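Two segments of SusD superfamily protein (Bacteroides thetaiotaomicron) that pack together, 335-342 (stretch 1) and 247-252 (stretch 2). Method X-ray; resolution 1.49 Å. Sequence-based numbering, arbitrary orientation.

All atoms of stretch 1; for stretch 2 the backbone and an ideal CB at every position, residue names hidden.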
# COMPACT_ATOMS: atom_id res chain seq x y z
N LEU A 335 8.10 15.10 1.50
CA LEU A 335 8.68 13.79 1.25
C LEU A 335 9.11 13.71 -0.20
O LEU A 335 8.27 13.95 -1.08
CB LEU A 335 7.63 12.71 1.56
CG LEU A 335 8.10 11.27 1.39
CD1 LEU A 335 9.22 10.97 2.36
CD2 LEU A 335 6.93 10.27 1.50
N ALA A 336 10.35 13.34 -0.47
CA ALA A 336 10.92 13.37 -1.83
C ALA A 336 11.08 11.97 -2.45
O ALA A 336 11.93 11.77 -3.30
CB ALA A 336 12.25 14.13 -1.83
N LYS A 337 10.30 10.99 -2.02
CA LYS A 337 10.39 9.64 -2.55
C LYS A 337 9.94 9.49 -4.01
O LYS A 337 10.37 8.57 -4.66
CB LYS A 337 9.60 8.64 -1.71
CG LYS A 337 10.33 8.16 -0.52
CD LYS A 337 9.61 6.98 0.12
CE LYS A 337 10.48 6.48 1.25
NZ LYS A 337 9.85 5.46 2.07
N PHE A 338 9.06 10.37 -4.50
CA PHE A 338 8.45 10.18 -5.82
C PHE A 338 8.64 11.42 -6.70
O PHE A 338 7.68 12.08 -7.12
CB PHE A 338 6.96 9.84 -5.64
CG PHE A 338 6.72 8.81 -4.58
CD1 PHE A 338 7.30 7.55 -4.67
CD2 PHE A 338 5.99 9.13 -3.41
CE1 PHE A 338 7.11 6.59 -3.64
CE2 PHE A 338 5.81 8.16 -2.39
CZ PHE A 338 6.38 6.89 -2.52
N PRO A 339 9.90 11.75 -7.04
CA PRO A 339 10.17 13.01 -7.76
C PRO A 339 9.99 12.89 -9.29
O PRO A 339 10.15 13.89 -9.99
CB PRO A 339 11.62 13.24 -7.43
CG PRO A 339 12.21 11.82 -7.44
CD PRO A 339 11.16 11.02 -6.75
N GLY A 340 9.69 11.69 -9.80
CA GLY A 340 9.60 11.48 -11.24
C GLY A 340 10.91 10.98 -11.83
O GLY A 340 11.97 11.07 -11.19
N LYS A 341 10.85 10.49 -13.06
CA LYS A 341 12.03 9.86 -13.73
C LYS A 341 13.17 10.82 -14.03
O LYS A 341 14.33 10.39 -14.19
CB LYS A 341 11.64 9.22 -15.06
CG LYS A 341 10.45 8.31 -15.01
CD LYS A 341 10.41 7.40 -16.20
CE LYS A 341 9.09 6.76 -16.49
NZ LYS A 341 8.46 6.09 -15.35
N THR A 342 12.85 12.09 -14.20
CA THR A 342 13.90 13.09 -14.42
C THR A 342 14.14 13.99 -13.20
O THR A 342 14.96 14.91 -13.26
CB THR A 342 13.64 13.91 -15.72
OG1 THR A 342 12.52 14.78 -15.55
CG2 THR A 342 13.39 12.98 -16.93
N UNK A 247 18.02 6.27 -5.81
CA UNK A 247 17.10 5.30 -6.45
C UNK A 247 15.67 5.85 -6.68
O UNK A 247 14.97 5.43 -7.60
CB UNK A 247 17.02 4.04 -5.59
N UNK A 248 15.28 6.83 -5.89
CA UNK A 248 13.93 7.35 -5.87
C UNK A 248 13.61 8.07 -7.20
O UNK A 248 14.37 8.92 -7.68
CB UNK A 248 13.75 8.30 -4.68
N UNK A 249 12.50 7.67 -7.80
CA UNK A 249 12.11 8.17 -9.10
C UNK A 249 12.61 7.39 -10.28
O UNK A 249 12.12 7.57 -11.41
CB UNK A 249 12.58 9.62 -9.24
N UNK A 250 13.64 6.57 -10.08
CA UNK A 250 14.21 5.75 -11.14
C UNK A 250 13.41 4.45 -11.25
O UNK A 250 13.04 3.83 -10.24
CB UNK A 250 15.69 5.46 -10.87
N UNK A 251 13.13 4.05 -12.49
CA UNK A 251 12.30 2.86 -12.74
C UNK A 251 13.00 1.56 -12.33
O UNK A 251 14.18 1.37 -12.62
CB UNK A 251 11.92 2.79 -14.22
N UNK A 252 12.25 0.65 -11.73
CA UNK A 252 12.65 -0.76 -11.57
C UNK A 252 14.05 -0.95 -10.97
O UNK A 252 14.88 -1.67 -11.49
CB UNK A 252 12.59 -1.46 -12.93

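Position 247 opens a type II beta turn that closes at position 250, where the backbone N donates to the O of 247 at 3.0 Å. Its ideal CB has nothing of stretch 1 within 5.5 Å, so this contact places little restriction on the side chain. The residue is Val-247, with chi1 in the m well, and it does not touch stretch 1.

At position 248 the CA-to-CB bond points toward stretch 1, and the ideal CB lies 3.4 Å from Lys-337 O and 4.3 Å from Pro-339 CD. Beyond it runs the extended aliphatic chain of Lys-337, which offers a long apolar surface rather than a polar partner. A flat aromatic or a long aliphatic side chain would suit this place. The deposited residue is Trp-248, which covers the lysine chain with its ring: Lys-337 CG sits 3.9 Å from the centroid of the six-membered ring and 18° off its normal, a CH-pi contact over the face, while Lys-337 CD approaches Trp-248 CZ3 to 3.6 Å. Pro-339 CD adds a looser apolar contact with Trp-248 CB at 4.4 Å.

Position 249 is far more restrictive. Its phi/psi of 91/-19 would jam a CB against the carbonyl O of position 248, and the ideal CB would also clash with Gly-340 O at 2.5 Å and with Pro-339 CG at 2.9 Å. Glycine is called for on both counts, and Gly-249 is found. Without a side chain the backbones come close, with 4.7 Å between Gly-249 CA and Gly-340 CA. Gly-249 CA makes a CA-H...O contact with Gly-340 O at 3.6 Å, and Lys-341 CA makes another with Gly-249 O at 3.3 Å. A water accepts from Gly-249 N and donates to Lys-337 O, each at 2.8 Å, bridging two atoms that are 3.9 Å apart.

At position 250 the CA-to-CB bond points away and the ideal CB meets nothing of stretch 1, so many side chains would fit, polar ones especially. Gln-250, m at both chi1 and chi2, brings its end back near the backbone of Lys-341.

Position 251 points sideways, but its ideal CB is 4.9 Å from Lys-341 NZ, a positive charge that invites a short acidic side chain; a neutral acceptor could also serve. Asp-251 forms a salt bridge, taking a hydrogen bond from Lys-341 NZ to OD1 at 2.9 Å and a weak one from the same NZ to OD2 at 3.3 Å.

Position 252 is out of reach and unconstrained by stretch 1; it is Phe-252.

Stretch 2 (247-252) VWGQDF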
# COMPACT_ATOMS: atom_id res chain seq x y z
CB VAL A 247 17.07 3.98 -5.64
CG1 VAL A 247 18.49 3.34 -5.63
CG2 VAL A 247 16.47 4.16 -4.24
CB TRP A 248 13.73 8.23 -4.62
CG TRP A 248 14.00 7.43 -3.41
CD1 TRP A 248 15.17 7.39 -2.71
CD2 TRP A 248 13.17 6.40 -2.85
NE1 TRP A 248 15.12 6.45 -1.73
CE2 TRP A 248 13.89 5.83 -1.78
CE3 TRP A 248 11.88 5.95 -3.12
CZ2 TRP A 248 13.36 4.80 -0.99
CZ3 TRP A 248 11.35 4.93 -2.33
CH2 TRP A 248 12.09 4.37 -1.28
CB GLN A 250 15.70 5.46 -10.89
CG GLN A 250 16.57 6.70 -10.90
CD GLN A 250 16.48 7.44 -12.21
OE1 GLN A 250 15.88 8.53 -12.30
NE2 GLN A 250 17.03 6.85 -13.25
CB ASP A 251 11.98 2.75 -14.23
CG ASP A 251 10.97 3.78 -14.73
OD1 ASP A 251 10.50 4.63 -13.96
OD2 ASP A 251 10.65 3.68 -15.92
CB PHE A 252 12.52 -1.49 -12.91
CG PHE A 252 11.17 -1.31 -13.56
CD1 PHE A 252 10.04 -1.76 -12.94
CD2 PHE A 252 11.06 -0.67 -14.77
CE1 PHE A 252 8.80 -1.57 -13.51
CE2 PHE A 252 9.82 -0.51 -15.36
CZ PHE A 252 8.71 -0.96 -14.73
O HOH W 1 10.30 6.46 -6.53
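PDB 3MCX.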